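Local atomic coordinates of enoyl-CoA hydratase (Mycolicibacterium smegmatis, PDB entry 7MCM), a protein that probably hydrates the double bond of enoyl-CoA thioesters to give (3S)-3-hydroxyacyl-CoA in fatty acid oxidation. Residues T228-L231 and D232-L235; G154-F157 and L158-V162; S33-I36 and D37-A41. All coordinates share one frame; numbering follows the deposited sequence.

Contact 1: T228-L231 and D232-L235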
loop_
_atom_site.group_PDB
_atom_site.type_symbol
_atom_site.label_atom_id
_atom_site.label_comp_id
_atom_site.label_asym_id
_atom_site.label_seq_id
_atom_site.Cartn_x
_atom_site.Cartn_y
_atom_site.Cartn_z
ATOM N N THR B 228 -7.639 3.495 3.647
ATOM C CA THR B 228 -6.449 2.784 3.188
ATOM C C THR B 228 -6.060 3.101 1.752
ATOM O O THR B 228 -4.868 3.178 1.445
ATOM C CB THR B 228 -6.670 1.272 3.320
ATOM O OG1 THR B 228 -8.023 0.964 2.956
ATOM C CG2 THR B 228 -6.384 0.800 4.743
ATOM N N ALA B 229 -7.031 3.277 0.866
ATOM C CA ALA B 229 -6.740 3.359 -0.553
ATOM C C ALA B 229 -6.029 4.664 -0.906
ATOM O O ALA B 229 -6.048 5.646 -0.160
ATOM C CB ALA B 229 -8.030 3.232 -1.362
ATOM N N SER B 230 -5.383 4.655 -2.067
ATOM C CA SER B 230 -4.758 5.851 -2.605
ATOM C C SER B 230 -5.821 6.901 -2.931
ATOM O O SER B 230 -7.025 6.623 -2.963
ATOM C CB SER B 230 -3.992 5.514 -3.881
ATOM O OG SER B 230 -4.932 5.136 -4.889
ATOM N N LEU B 231 -5.366 8.126 -3.199
ATOM C CA LEU B 231 -6.305 9.123 -3.697
ATOM C C LEU B 231 -6.938 8.664 -5.003
ATOM O O LEU B 231 -8.151 8.797 -5.194
ATOM C CB LEU B 231 -5.606 10.470 -3.871
ATOM C CG LEU B 231 -6.436 11.568 -4.544
ATOM C CD1 LEU B 231 -7.755 11.828 -3.806
ATOM C CD2 LEU B 231 -5.609 12.834 -4.606
ATOM N N ASP B 232 -6.135 8.086 -5.898
ATOM C CA ASP B 232 -6.642 7.654 -7.198
ATOM C C ASP B 232 -7.759 6.624 -7.053
ATOM O O ASP B 232 -8.725 6.633 -7.826
ATOM C CB ASP B 232 -5.497 7.089 -8.043
ATOM C CG ASP B 232 -4.572 8.171 -8.568
ATOM O OD1 ASP B 232 -5.048 9.310 -8.771
ATOM O OD2 ASP B 232 -3.375 7.883 -8.785
ATOM N N SER B 233 -7.627 5.709 -6.096
ATOM C CA SER B 233 -8.668 4.713 -5.876
ATOM C C SER B 233 -9.962 5.357 -5.406
ATOM O O SER B 233 -11.053 4.948 -5.824
ATOM C CB SER B 233 -8.192 3.675 -4.867
ATOM O OG SER B 233 -7.189 2.876 -5.454
ATOM N N THR B 234 -9.864 6.344 -4.510
ATOM C CA THR B 234 -11.061 7.021 -4.027
ATOM C C THR B 234 -11.729 7.805 -5.150
ATOM O O THR B 234 -12.960 7.801 -5.271
ATOM C CB THR B 234 -10.707 7.933 -2.854
ATOM O OG1 THR B 234 -10.253 7.140 -1.753
ATOM C CG2 THR B 234 -11.909 8.791 -2.427
ATOM N N LEU B 235 -10.926 8.463 -5.993
ATOM C CA LEU B 235 -11.484 9.204 -7.117
ATOM C C LEU B 235 -12.216 8.274 -8.080
ATOM O O LEU B 235 -13.296 8.610 -8.574
ATOM C CB LEU B 235 -10.374 9.969 -7.844
ATOM C CG LEU B 235 -9.723 11.142 -7.096
ATOM C CD1 LEU B 235 -8.540 11.699 -7.899
ATOM C CD2 LEU B 235 -10.740 12.228 -6.810
HETATM O O HOH W 1 -5.455 2.009 -3.545
#
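S230 turns its hydroxyl back over the first turn of helix 231-241, where OG accepts from S233 N at 3.0 Å with an N-H...O angle of 157°. The first torsion (67°) sets OG between the backbone N and the carbonyl carbon of S230, the position from which it can meet an amide three residues on. The return path runs through water 1, which accepts from S230 N at 3.0 Å and lies 2.7 Å from S233 OG. Beside this bridge the methyl CB of A229 abuts S233 CB at 3.5 Å, a hydrophobic touch just outside the first turn. S230 O receives T234 N at 3.2 Å, tilted 25° from the carbonyl plane, and a weak additional bond from T234 OG1. On another flank of the helix, the CD1 methyl of L231 approaches the branch point CG of L235 at 3.9 Å, while L235 N donates to L231 O at 2.9 Å.

Neighbouring subunits take up the outer ends of these side chains. S233 OG is also hydrogen-bonded to E225 of a third subunit, D232 OD1 forms a salt bridge with R100 of a second subunit, and L231 packs on Q103 of that same second subunit. The bonding pattern is that of a serine N-cap: the side chain of residue N-cap accepts from N3, and where a capping box would have S230 N donate directly to the side chain at N3, water 1 stands between S230 N and S233 OG, at the start of a helix embedded in subunit interfaces of the crotonase-type assembly.

Contact 2: G154-F157 and L158-V162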
loop_
_atom_site.group_PDB
_atom_site.type_symbol
_atom_site.label_atom_id
_atom_site.label_comp_id
_atom_site.label_asym_id
_atom_site.label_seq_id
_atom_site.Cartn_x
_atom_site.Cartn_y
_atom_site.Cartn_z
ATOM N N GLY B 154 -7.719 -4.229 17.634
ATOM C CA GLY B 154 -7.773 -2.957 18.330
ATOM C C GLY B 154 -6.565 -2.072 18.079
ATOM O O GLY B 154 -6.685 -0.842 18.070
ATOM N N THR B 155 -5.389 -2.669 17.861
ATOM C CA THR B 155 -4.218 -1.831 17.601
ATOM C C THR B 155 -4.290 -1.129 16.245
ATOM O O THR B 155 -3.566 -0.155 16.033
ATOM C CB THR B 155 -2.930 -2.642 17.658
ATOM O OG1 THR B 155 -2.995 -3.671 16.672
ATOM C CG2 THR B 155 -2.740 -3.270 19.042
ATOM N N TRP B 156 -5.108 -1.618 15.314
ATOM C CA TRP B 156 -5.272 -0.917 14.040
ATOM C C TRP B 156 -6.225 0.268 14.177
ATOM O O TRP B 156 -5.948 1.357 13.656
ATOM C CB TRP B 156 -5.752 -1.898 12.969
ATOM C CG TRP B 156 -5.685 -1.388 11.547
ATOM C CD1 TRP B 156 -4.632 -1.477 10.684
ATOM C CD2 TRP B 156 -6.744 -0.752 10.819
ATOM N NE1 TRP B 156 -4.961 -0.918 9.472
ATOM C CE2 TRP B 156 -6.254 -0.463 9.528
ATOM C CE3 TRP B 156 -8.050 -0.386 11.140
ATOM C CZ2 TRP B 156 -7.037 0.164 8.547
ATOM C CZ3 TRP B 156 -8.831 0.242 10.163
ATOM C CH2 TRP B 156 -8.318 0.513 8.889
ATOM N N PHE B 157 -7.318 0.096 14.927
ATOM C CA PHE B 157 -8.346 1.127 15.032
ATOM C C PHE B 157 -7.996 2.209 16.051
ATOM O O PHE B 157 -8.323 3.381 15.844
ATOM C CB PHE B 157 -9.683 0.482 15.400
ATOM C CG PHE B 157 -10.253 -0.386 14.319
ATOM C CD1 PHE B 157 -11.007 0.170 13.296
ATOM C CD2 PHE B 157 -10.051 -1.749 14.323
ATOM C CE1 PHE B 157 -11.535 -0.621 12.294
ATOM C CE2 PHE B 157 -10.584 -2.543 13.317
ATOM C CZ PHE B 157 -11.320 -1.973 12.310
ATOM N N LEU B 158 -7.334 1.858 17.152
ATOM C CA LEU B 158 -7.145 2.837 18.218
ATOM C C LEU B 158 -6.299 4.032 17.782
ATOM O O LEU B 158 -6.682 5.173 18.100
ATOM C CB LEU B 158 -6.558 2.150 19.468
ATOM C CG LEU B 158 -6.476 3.026 20.725
ATOM C CD1 LEU B 158 -7.855 3.582 21.129
ATOM C CD2 LEU B 158 -5.881 2.233 21.902
ATOM N N PRO B 159 -5.183 3.871 17.063
ATOM C CA PRO B 159 -4.437 5.069 16.644
ATOM C C PRO B 159 -5.248 5.956 15.734
ATOM O O PRO B 159 -5.054 7.180 15.727
ATOM C CB PRO B 159 -3.212 4.497 15.912
ATOM C CG PRO B 159 -3.116 3.109 16.344
ATOM C CD PRO B 159 -4.511 2.643 16.620
ATOM N N ARG B 160 -6.157 5.378 14.953
ATOM C CA ARG B 160 -6.974 6.204 14.080
ATOM C C ARG B 160 -8.063 6.948 14.838
ATOM O O ARG B 160 -8.663 7.864 14.275
ATOM C CB ARG B 160 -7.543 5.333 12.961
ATOM C CG ARG B 160 -6.422 4.864 12.031
ATOM C CD ARG B 160 -6.659 3.490 11.439
ATOM N NE ARG B 160 -5.685 3.202 10.391
ATOM C CZ ARG B 160 -4.542 2.553 10.575
ATOM N NH1 ARG B 160 -4.209 2.044 11.752
ATOM N NH2 ARG B 160 -3.705 2.418 9.551
ATOM N N ALA B 161 -8.293 6.613 16.109
ATOM C CA ALA B 161 -9.214 7.351 16.958
ATOM C C ALA B 161 -8.520 8.403 17.807
ATOM O O ALA B 161 -9.083 9.478 18.031
ATOM C CB ALA B 161 -9.983 6.396 17.885
ATOM N N VAL B 162 -7.324 8.121 18.330
ATOM C CA VAL B 162 -6.698 9.016 19.293
ATOM C C VAL B 162 -5.284 9.420 18.908
ATOM O O VAL B 162 -4.634 10.132 19.669
ATOM C CB VAL B 162 -6.714 8.421 20.717
ATOM C CG1 VAL B 162 -8.152 8.199 21.184
ATOM C CG2 VAL B 162 -5.884 7.109 20.804
#
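The contact is a cation-pi stack one helical turn long, between W156 and R160 on helix 154-162, at a face of the subunit covered by a neighbouring copy of the protein. The guanidinium of R160 lies flat on the indole: the planes differ by 8° and the centres are 3.7 Å apart. CZ sits over the five-membered ring, and CD reaches over the six-membered ring, 4.0 Å from its centroid, as a CH-pi contact. W156 gets its ring there with CG anti to the backbone N (chi1 -168°), and a bend at chi2 brings the arginine chain over it. NH1 then donates to W156 O at 2.7 Å, on a lone pair in the carbonyl plane, with an angle of 147°. One residue thus offers both a face and a carbonyl to a single guanidinium; R160 is modelled in two conformers, and this description holds for one.

In this crotonase-fold protein the helix is kinked at P159, whose nitrogen has no hydrogen for T155 O; instead CD of P159 rests 3.0 Å from that oxygen. L158 N still bonds to G154 O at 2.9 Å, whereas the bonds from R160 N and A161 N to F157 O are weak. Of the fifth subunit, A229 O accepts from W156 NE1 and S226 O from R160 NH2. The F157 ring receives W156 CE3 over its centre, 3.6 Å above the plane.

Contact 3: S33-I36 and D37-A41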
loop_
_atom_site.group_PDB
_atom_site.type_symbol
_atom_site.label_atom_id
_atom_site.label_comp_id
_atom_site.label_asym_id
_atom_site.label_seq_id
_atom_site.Cartn_x
_atom_site.Cartn_y
_atom_site.Cartn_z
ATOM N N SER B 33 -19.543 -17.230 21.730
ATOM C CA SER B 33 -19.964 -17.571 20.374
ATOM C C SER B 33 -21.420 -17.194 20.109
ATOM O O SER B 33 -21.774 -16.893 18.962
ATOM C CB SER B 33 -19.754 -19.057 20.116
ATOM O OG SER B 33 -20.608 -19.800 20.953
ATOM N N ASP B 34 -22.281 -17.225 21.132
ATOM C CA ASP B 34 -23.659 -16.772 20.931
ATOM C C ASP B 34 -23.707 -15.306 20.526
ATOM O O ASP B 34 -24.417 -14.935 19.584
ATOM C CB ASP B 34 -24.488 -16.991 22.188
ATOM C CG ASP B 34 -24.888 -18.427 22.366
ATOM O OD1 ASP B 34 -24.917 -19.164 21.354
ATOM O OD2 ASP B 34 -25.162 -18.818 23.518
ATOM N N PHE B 35 -22.975 -14.447 21.236
ATOM C CA PHE B 35 -22.986 -13.036 20.871
ATOM C C PHE B 35 -22.422 -12.826 19.472
ATOM O O PHE B 35 -22.976 -12.055 18.674
ATOM C CB PHE B 35 -22.197 -12.190 21.871
ATOM C CG PHE B 35 -22.146 -10.746 21.483
ATOM C CD1 PHE B 35 -21.153 -10.271 20.641
ATOM C CD2 PHE B 35 -23.144 -9.872 21.898
ATOM C CE1 PHE B 35 -21.149 -8.948 20.243
ATOM C CE2 PHE B 35 -23.132 -8.544 21.507
ATOM C CZ PHE B 35 -22.131 -8.085 20.683
ATOM N N ILE B 36 -21.291 -13.471 19.172
ATOM C CA ILE B 36 -20.653 -13.280 17.874
ATOM C C ILE B 36 -21.611 -13.655 16.752
ATOM O O ILE B 36 -21.772 -12.904 15.779
ATOM C CB ILE B 36 -19.335 -14.077 17.809
ATOM C CG1 ILE B 36 -18.360 -13.556 18.879
ATOM C CG2 ILE B 36 -18.720 -13.968 16.418
ATOM C CD1 ILE B 36 -17.083 -14.383 19.058
ATOM N N ASP B 37 -22.309 -14.788 16.899
ATOM C CA ASP B 37 -23.297 -15.206 15.906
ATOM C C ASP B 37 -24.401 -14.163 15.737
ATOM O O ASP B 37 -24.826 -13.878 14.612
ATOM C CB ASP B 37 -23.904 -16.550 16.311
ATOM C CG ASP B 37 -22.932 -17.705 16.174
ATOM O OD1 ASP B 37 -21.921 -17.563 15.456
ATOM O OD2 ASP B 37 -23.184 -18.762 16.790
ATOM N N ALA B 38 -24.899 -13.604 16.845
ATOM C CA ALA B 38 -25.957 -12.597 16.772
ATOM C C ALA B 38 -25.460 -11.309 16.119
ATOM O O ALA B 38 -26.204 -10.642 15.392
ATOM C CB ALA B 38 -26.484 -12.300 18.174
ATOM N N PHE B 39 -24.210 -10.938 16.388
ATOM C CA PHE B 39 -23.646 -9.738 15.788
ATOM C C PHE B 39 -23.496 -9.918 14.282
ATOM O O PHE B 39 -23.867 -9.029 13.508
ATOM C CB PHE B 39 -22.312 -9.409 16.462
ATOM C CG PHE B 39 -21.808 -8.015 16.181
ATOM C CD1 PHE B 39 -22.292 -6.932 16.898
ATOM C CD2 PHE B 39 -20.848 -7.797 15.216
ATOM C CE1 PHE B 39 -21.835 -5.646 16.651
ATOM C CE2 PHE B 39 -20.382 -6.508 14.949
ATOM C CZ PHE B 39 -20.877 -5.433 15.670
ATOM N N ASP B 40 -22.987 -11.077 13.849
ATOM C CA ASP B 40 -22.992 -11.414 12.428
ATOM C C ASP B 40 -24.384 -11.254 11.829
ATOM O O ASP B 40 -24.559 -10.583 10.808
ATOM C CB ASP B 40 -22.499 -12.846 12.214
ATOM C CG ASP B 40 -21.010 -12.925 11.954
ATOM O OD1 ASP B 40 -20.419 -11.943 11.454
ATOM O OD2 ASP B 40 -20.423 -13.985 12.253
ATOM N N ALA B 41 -25.392 -11.869 12.458
ATOM C CA ALA B 41 -26.747 -11.834 11.910
ATOM C C ALA B 41 -27.293 -10.408 11.853
ATOM O O ALA B 41 -27.935 -10.023 10.871
ATOM C CB ALA B 41 -27.672 -12.729 12.733
#
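The rings of F35 and F39 lie side by side and point the same way, one helical turn apart, with planes 24° from parallel. They are slid so far that they barely overlap: the centroids are 5.9 Å apart, and the approach is through rim atoms, F35 CZ to F39 CD1 at 4.0 Å. Each ring meets the other obliquely. Both side chains have CG anti to the backbone N, which accounts for their common direction. They belong to helix 33-48, the crossover of a beta-alpha-beta unit between the parallel strands 16-21 and 54-59. Both phenylalanines pack on L8 of strand 8-13, and F39 also touches A101 and L102 of helix 97-104, so this aromatic pair joins the crossover helix to the edge strand of the larger sheet and to a second helix.

Acidic groups line another flank. D37 OD1 and D40 OD2 both form salt bridges with R97, and D40 OD1 has a second arginine, R104, which together probably offset the negative charge gathered on this side. The D37 carboxylate folds back toward the turn before, its CG 3.1 Å from S33 O, while D37 N donates to that same oxygen at 3.0 Å. D34 OD1 and D37 OD2 are 4.9 Å apart, like charges not in contact. One turn on, D40 N reaches I36 O at 2.9 Å with a nearly straight N-H...O angle of 177°.

In the fold
Along the chain contact 3 comes first, then contact 2, then contact 1. Contact 3 lies apart, its centre about 23 Å from that of contact 2 and about 32 Å from that of contact 1, on the helix of the beta-alpha-beta unit, where no other chain touches it. Contacts 1 and 2 have centres about 20 Å apart yet touch within one chain, T228 CG2 to W156 CZ2 at 3.9 Å. Across chains, segment 154-162 of one copy packs on segment 228-235 of another, so these two contacts help build the six-chain assembly.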